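Local coordinates for protein response regulator (Caulobacter vibrioides, PDB 3T0Y) that probably acts as the sigma-factor-like part of a PhyR-family response regulator, binding an anti-sigma protein so that the true sigma factor is released for general stress transcription, at residues 44-47 with 48-52; 88-91 with 92-95; 123-126 with 127-131. One frame throughout, in Å; residues are numbered along the deposited sequence.

The three contacts are turns of one all-helical chain. Contact 1, the most buried, lies within helix 39-54 in the sigma2-like part and pairs apolar side chains with a histidine ring. Contact 2, nearest the chain centre, is where helix 86-89 gives way to a loop. It has one clear i to i+3 backbone bond, a second less sure, and one aliphatic pair. Contact 3, on helix 122-140, shares the sigma-like part with contact 2. It is half exposed, with Val-125 and Leu-128 buried, and adds a salt bridge. Contacts 1 and 3 each have four i to i+4 backbone bonds; their nearest atoms are about 13 Å apart. Contacts 1 and 2 touch through Tyr-45, His-44 and Met-91.

Contact 1 (44-47 with 48-52); sequences HYVR and VALEA
His-44 and Val-48 meet one turn apart on a continuous alpha-helix. Val-48 CG2 lies over one face of the imidazole, 4.1 Å from the ring centroid and 25° off its normal, a CH-pi contact. It sits toward the CE1 rim, and CE1 to CG2 is 3.7 Å. The His-44 first torsion sets CG opposite the backbone N (chi1 160°), which carries the ring toward the next turn. The other end of the imidazole is also used. Its CD2 stands over the centre of the Tyr-45 ring, an edge meeting a face.

Val-46 and Leu-50 run side by side in the same direction, with Val-46 CG1 3.8 Å from Leu-50 CD1. Val-46 chi1 of 180° swings CG1 beside its own carbonyl, on the side of Leu-50. Backbone bonds of the i to i+4 type hold the turn, including Leu-50 N to Val-46 O at 2.9 Å. The Arg-47 chain bends at CG-CD, which brings one guanidinium face over His-44 CA. Its NH2 forms a salt bridge with Asp-38 of the second subunit.

Helix 39-54 packs its Tyr-45, Val-48 and Ala-49 against Ile-77 of helix 66-80. Val-46 faces Ile-28 and Ala-32 of helix 25-36, and the Tyr-45 OH is hydrogen-bonded to Ser-81 OG.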
loop_
_atom_site.group_PDB
_atom_site.type_symbol
_atom_site.label_atom_id
_atom_site.label_comp_id
_atom_site.label_asym_id
_atom_site.label_seq_id
_atom_site.Cartn_x
_atom_site.Cartn_y
_atom_site.Cartn_z
ATOM N N HIS C 44 3.839 -1.249 -4.760
ATOM C CA HIS C 44 3.638 0.016 -5.460
ATOM C C HIS C 44 4.947 0.812 -5.497
ATOM O O HIS C 44 5.337 1.359 -6.534
ATOM C CB HIS C 44 2.536 0.848 -4.797
ATOM C CG HIS C 44 2.605 2.306 -5.141
ATOM N ND1 HIS C 44 2.222 2.802 -6.373
ATOM C CD2 HIS C 44 3.038 3.373 -4.425
ATOM C CE1 HIS C 44 2.400 4.112 -6.393
ATOM N NE2 HIS C 44 2.898 4.483 -5.225
ATOM N N TYR C 45 5.638 0.857 -4.357
ATOM C CA TYR C 45 6.826 1.694 -4.219
ATOM C C TYR C 45 8.042 1.090 -4.922
ATOM O O TYR C 45 8.883 1.800 -5.475
ATOM C CB TYR C 45 7.123 1.964 -2.737
ATOM C CG TYR C 45 6.323 3.114 -2.185
ATOM C CD1 TYR C 45 6.559 4.416 -2.629
ATOM C CD2 TYR C 45 5.317 2.907 -1.247
ATOM C CE1 TYR C 45 5.828 5.484 -2.140
ATOM C CE2 TYR C 45 4.574 3.975 -0.741
ATOM C CZ TYR C 45 4.842 5.262 -1.197
ATOM O OH TYR C 45 4.140 6.330 -0.708
ATOM N N VAL C 46 8.125 -0.229 -4.880
ATOM C CA VAL C 46 9.130 -0.930 -5.636
ATOM C C VAL C 46 8.971 -0.655 -7.143
ATOM O O VAL C 46 9.959 -0.405 -7.845
ATOM C CB VAL C 46 9.066 -2.457 -5.372
ATOM C CG1 VAL C 46 10.130 -3.157 -6.185
ATOM C CG2 VAL C 46 9.236 -2.743 -3.879
ATOM N N ARG C 47 7.733 -0.737 -7.643
ATOM C CA ARG C 47 7.482 -0.500 -9.062
ATOM C C ARG C 47 7.943 0.900 -9.432
ATOM O O ARG C 47 8.701 1.083 -10.371
ATOM C CB ARG C 47 5.998 -0.691 -9.423
ATOM C CG ARG C 47 5.570 -2.153 -9.580
ATOM C CD ARG C 47 4.196 -2.288 -10.278
ATOM N NE ARG C 47 3.192 -1.432 -9.655
ATOM C CZ ARG C 47 2.430 -1.794 -8.628
ATOM N NH1 ARG C 47 2.539 -3.014 -8.113
ATOM N NH2 ARG C 47 1.558 -0.935 -8.114
ATOM N N VAL C 48 7.493 1.891 -8.681
ATOM C CA VAL C 48 7.888 3.261 -8.956
ATOM C C VAL C 48 9.415 3.391 -9.047
ATOM O O VAL C 48 9.947 4.133 -9.901
ATOM C CB VAL C 48 7.364 4.209 -7.876
ATOM C CG1 VAL C 48 7.967 5.593 -8.054
ATOM C CG2 VAL C 48 5.823 4.252 -7.901
ATOM N N ALA C 49 10.108 2.656 -8.178
ATOM C CA ALA C 49 11.575 2.715 -8.104
ATOM C C ALA C 49 12.200 2.127 -9.341
ATOM O O ALA C 49 13.116 2.707 -9.911
ATOM C CB ALA C 49 12.098 1.975 -6.881
ATOM N N LEU C 50 11.713 0.961 -9.738
ATOM C CA LEU C 50 12.274 0.266 -10.873
ATOM C C LEU C 50 11.996 1.051 -12.142
ATOM O O LEU C 50 12.763 0.993 -13.095
ATOM C CB LEU C 50 11.696 -1.146 -10.980
ATOM C CG LEU C 50 12.009 -1.971 -9.732
ATOM C CD1 LEU C 50 11.331 -3.324 -9.770
ATOM C CD2 LEU C 50 13.507 -2.123 -9.597
ATOM N N GLU C 51 10.907 1.802 -12.153
ATOM C CA GLU C 51 10.570 2.584 -13.333
ATOM C C GLU C 51 11.448 3.812 -13.411
ATOM O O GLU C 51 11.836 4.236 -14.494
ATOM C CB GLU C 51 9.088 2.963 -13.337
ATOM C CG GLU C 51 8.193 1.806 -13.756
ATOM C CD GLU C 51 6.718 2.106 -13.556
ATOM O OE1 GLU C 51 6.406 3.021 -12.754
ATOM O OE2 GLU C 51 5.877 1.432 -14.199
ATOM N N ALA C 52 11.764 4.384 -12.257
ATOM C CA ALA C 52 12.688 5.508 -12.207
ATOM C C ALA C 52 14.025 5.092 -12.827
ATOM O O ALA C 52 14.725 5.899 -13.458
ATOM C CB ALA C 52 12.879 5.965 -10.765
#

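Contact 2 (88-91 with 92-95); sequences QRLM and RIAP
Leu-90 and Ile-93 meet where helix 86-89 runs out through a 3-10 turn into the loop before helix 95-106. This is a link within the all-helical sigma-like fold. The buried side is apolar. The two side chains lie alongside each other and point the same way. Leu-90 packs on Leu-102 of helix 95-106, and Ile-93 rests on Arg-98 of that helix and on Leu-140 of helix 122-140. Met-91, a selenomethionine, packs onto His-44 and Tyr-45 of helix 39-54. Its chain is folded at both CB-CG and CG-SE (chi2 -46°, chi3 -84°).

The arginines occupy the partly exposed side. Arg-92 N donates to Arg-89 O at 2.9 Å, an i to i+3 bond, and the donor stands 48° above the carbonyl plane. The Arg-92 CB lies 3.4 Å from Arg-89 O. Its chain bends at CB-CG and again at CG-CD. Both arginine ends lead away from the turn. The Arg-92 guanidinium is gripped by a salt bridge with Glu-139 and a cation-pi contact with Trp-78. In the apolar pair, Leu-90 CD2 comes within 4.1 Å of Ile-93 CD1.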
loop_
_atom_site.group_PDB
_atom_site.type_symbol
_atom_site.label_atom_id
_atom_site.label_comp_id
_atom_site.label_asym_id
_atom_site.label_seq_id
_atom_site.Cartn_x
_atom_site.Cartn_y
_atom_site.Cartn_z
ATOM N N GLN C 88 -0.924 9.884 -5.376
ATOM C CA GLN C 88 0.270 9.156 -4.995
ATOM C C GLN C 88 0.641 9.360 -3.525
ATOM O O GLN C 88 1.247 8.484 -2.911
ATOM C CB GLN C 88 1.435 9.530 -5.920
ATOM C CG GLN C 88 1.153 9.241 -7.404
ATOM C CD GLN C 88 0.785 7.774 -7.679
ATOM O OE1 GLN C 88 -0.383 7.371 -7.572
ATOM N NE2 GLN C 88 1.787 6.974 -8.039
ATOM N N ARG C 89 0.293 10.512 -2.960
ATOM C CA ARG C 89 0.563 10.751 -1.546
ATOM C C ARG C 89 -0.219 9.767 -0.682
ATOM O O ARG C 89 0.204 9.423 0.424
ATOM C CB ARG C 89 0.199 12.180 -1.131
ATOM C CG ARG C 89 0.945 13.263 -1.887
ATOM C CD ARG C 89 1.261 14.451 -0.974
ATOM N NE ARG C 89 0.747 15.724 -1.482
ATOM C CZ ARG C 89 1.160 16.310 -2.603
ATOM N NH1 ARG C 89 2.080 15.735 -3.365
ATOM N NH2 ARG C 89 0.637 17.467 -2.977
ATOM N N LEU C 90 -1.362 9.319 -1.187
ATOM C CA LEU C 90 -2.216 8.404 -0.431
ATOM C C LEU C 90 -1.462 7.125 -0.063
ATOM O O LEU C 90 -1.805 6.455 0.906
ATOM C CB LEU C 90 -3.475 8.054 -1.224
ATOM C CG LEU C 90 -4.515 9.157 -1.457
ATOM C CD1 LEU C 90 -5.483 8.741 -2.549
ATOM C CD2 LEU C 90 -5.283 9.507 -0.176
HETATM N N MSE C 91 -0.416 6.799 -0.816
HETATM C CA MSE C 91 0.309 5.562 -0.564
HETATM C C MSE C 91 1.193 5.643 0.699
HETATM O O MSE C 91 1.705 4.622 1.187
HETATM C CB MSE C 91 1.098 5.139 -1.804
HETATM C CG MSE C 91 0.208 4.898 -3.034
HETATM SE SE MSE C 91 -1.416 3.815 -2.683
HETATM C CE MSE C 91 -0.495 2.135 -2.864
ATOM N N ARG C 92 1.356 6.856 1.223
ATOM C CA ARG C 92 2.121 7.079 2.458
ATOM C C ARG C 92 1.266 6.888 3.700
ATOM O O ARG C 92 1.769 6.948 4.812
ATOM C CB ARG C 92 2.708 8.492 2.476
ATOM C CG ARG C 92 3.776 8.705 1.429
ATOM C CD ARG C 92 5.010 7.917 1.806
ATOM N NE ARG C 92 5.507 8.398 3.088
ATOM C CZ ARG C 92 6.487 9.283 3.220
ATOM N NH1 ARG C 92 7.103 9.747 2.141
ATOM N NH2 ARG C 92 6.862 9.683 4.432
ATOM N N ILE C 93 -0.036 6.695 3.511
ATOM C CA ILE C 93 -0.919 6.408 4.628
ATOM C C ILE C 93 -0.993 4.895 4.890
ATOM O O ILE C 93 -1.130 4.092 3.958
ATOM C CB ILE C 93 -2.329 6.929 4.325
ATOM C CG1 ILE C 93 -2.280 8.448 4.154
ATOM C CG2 ILE C 93 -3.293 6.505 5.413
ATOM C CD1 ILE C 93 -3.469 9.012 3.477
ATOM N N ALA C 94 -0.909 4.510 6.155
ATOM C CA ALA C 94 -1.062 3.104 6.524
ATOM C C ALA C 94 -2.303 2.582 5.844
ATOM O O ALA C 94 -3.349 3.230 5.889
ATOM C CB ALA C 94 -1.188 2.939 8.032
ATOM N N PRO C 95 -2.191 1.412 5.207
ATOM C CA PRO C 95 -3.277 0.809 4.422
ATOM C C PRO C 95 -4.653 0.799 5.116
ATOM O O PRO C 95 -5.638 1.187 4.483
ATOM C CB PRO C 95 -2.773 -0.613 4.169
ATOM C CG PRO C 95 -1.255 -0.450 4.119
ATOM C CD PRO C 95 -0.953 0.617 5.147
#

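Contact 3 (123-126 with 127-131)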
loop_
_atom_site.group_PDB
_atom_site.type_symbol
_atom_site.label_atom_id
_atom_site.label_comp_id
_atom_site.label_asym_id
_atom_site.label_seq_id
_atom_site.Cartn_x
_atom_site.Cartn_y
_atom_site.Cartn_z
ATOM N N GLY C 123 -15.460 2.700 16.819
ATOM C CA GLY C 123 -14.349 3.450 17.390
ATOM C C GLY C 123 -13.085 3.200 16.598
ATOM O O GLY C 123 -12.297 4.114 16.356
ATOM N N GLU C 124 -12.909 1.952 16.174
ATOM C CA GLU C 124 -11.779 1.578 15.330
ATOM C C GLU C 124 -11.813 2.418 14.050
ATOM O O GLU C 124 -10.792 2.943 13.610
ATOM C CB GLU C 124 -11.837 0.080 15.012
ATOM C CG GLU C 124 -10.865 -0.411 13.952
ATOM C CD GLU C 124 -9.403 -0.405 14.403
ATOM O OE1 GLU C 124 -9.078 0.273 15.409
ATOM O OE2 GLU C 124 -8.570 -1.077 13.740
ATOM N N VAL C 125 -12.998 2.574 13.467
ATOM C CA VAL C 125 -13.118 3.379 12.254
ATOM C C VAL C 125 -12.737 4.850 12.446
ATOM O O VAL C 125 -12.054 5.418 11.596
ATOM C CB VAL C 125 -14.534 3.303 11.648
ATOM C CG1 VAL C 125 -14.728 4.419 10.615
ATOM C CG2 VAL C 125 -14.730 1.956 11.019
ATOM N N GLU C 126 -13.183 5.489 13.532
ATOM C CA GLU C 126 -12.817 6.884 13.778
ATOM C C GLU C 126 -11.320 6.988 14.084
ATOM O O GLU C 126 -10.668 7.950 13.715
ATOM C CB GLU C 126 -13.652 7.501 14.911
ATOM C CG GLU C 126 -15.162 7.627 14.617
ATOM C CD GLU C 126 -15.507 8.733 13.609
ATOM O OE1 GLU C 126 -15.225 8.566 12.405
ATOM O OE2 GLU C 126 -16.080 9.769 14.019
ATOM N N ARG C 127 -10.784 5.977 14.758
ATOM C CA ARG C 127 -9.355 5.966 15.050
ATOM C C ARG C 127 -8.614 5.998 13.729
ATOM O O ARG C 127 -7.733 6.833 13.504
ATOM C CB ARG C 127 -8.961 4.700 15.833
ATOM C CG ARG C 127 -7.461 4.596 16.122
ATOM C CD ARG C 127 -7.054 3.258 16.760
ATOM N NE ARG C 127 -6.772 2.200 15.783
ATOM C CZ ARG C 127 -5.715 2.181 14.967
ATOM N NH1 ARG C 127 -4.832 3.175 14.976
ATOM N NH2 ARG C 127 -5.549 1.167 14.125
ATOM N N LEU C 128 -8.993 5.064 12.857
ATOM C CA LEU C 128 -8.345 4.891 11.567
ATOM C C LEU C 128 -8.374 6.172 10.752
ATOM O O LEU C 128 -7.373 6.572 10.197
ATOM C CB LEU C 128 -8.991 3.736 10.808
ATOM C CG LEU C 128 -8.523 2.375 11.314
ATOM C CD1 LEU C 128 -9.344 1.256 10.688
ATOM C CD2 LEU C 128 -7.037 2.210 11.000
ATOM N N ILE C 129 -9.526 6.818 10.686
ATOM C CA ILE C 129 -9.635 8.080 9.970
ATOM C C ILE C 129 -8.800 9.150 10.667
ATOM O O ILE C 129 -8.248 10.050 10.023
ATOM C CB ILE C 129 -11.081 8.578 9.937
ATOM C CG1 ILE C 129 -11.965 7.651 9.095
ATOM C CG2 ILE C 129 -11.128 9.993 9.382
ATOM C CD1 ILE C 129 -13.469 7.960 9.268
ATOM N N GLY C 130 -8.731 9.065 11.990
ATOM C CA GLY C 130 -7.945 10.015 12.755
ATOM C C GLY C 130 -6.501 9.891 12.317
ATOM O O GLY C 130 -5.875 10.872 11.891
ATOM N N ASP C 131 -5.987 8.661 12.386
ATOM C CA ASP C 131 -4.606 8.359 11.977
ATOM C C ASP C 131 -4.288 8.840 10.561
ATOM O O ASP C 131 -3.224 9.402 10.335
ATOM C CB ASP C 131 -4.325 6.852 12.082
ATOM C CG ASP C 131 -2.928 6.493 11.628
ATOM O OD1 ASP C 131 -1.973 6.802 12.372
ATOM O OD2 ASP C 131 -2.776 5.913 10.530
#
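Glu-124 and Arg-127 form a salt bridge on the partly exposed side of helix 122-140. Arg-127 NE donates to Glu-124 OE1 at 3.0 Å, and the N-H points at the oxygen with an angle of 164°. The oxygen lies at the guanidinium edge, near that plane, and is met on its syn side. The carboxylate and guanidinium planes are turned 46° from each other, and OE2 stays 3.8 Å from NH2. The bend of Glu-124 at CB-CG (chi2 70°) turns its carboxylate toward the next turn.

The backbone acceptors are taken up by i to i+4 bonds of the alpha-helix. Gly-123 O accepts from Arg-127 N, and Glu-124 O accepts from Leu-128 N. Val-125 O receives Ile-129 N at 3.0 Å, while Glu-126 O receives Gly-130 N at 2.8 Å. This helix is the last of the sigma-like part of the fold. Its buried side places Leu-128 against Ala-100 of helix 95-106 and Val-125 against Ala-115 of helix 111-118. Val-125 CG1 also lies 4.0 Å from Ile-129 CD1. Asp-131 OD2, farther along, is hydrogen-bonded to Ser-97 OG; near the start, Glu-124 N donates to Asp-121 OD1.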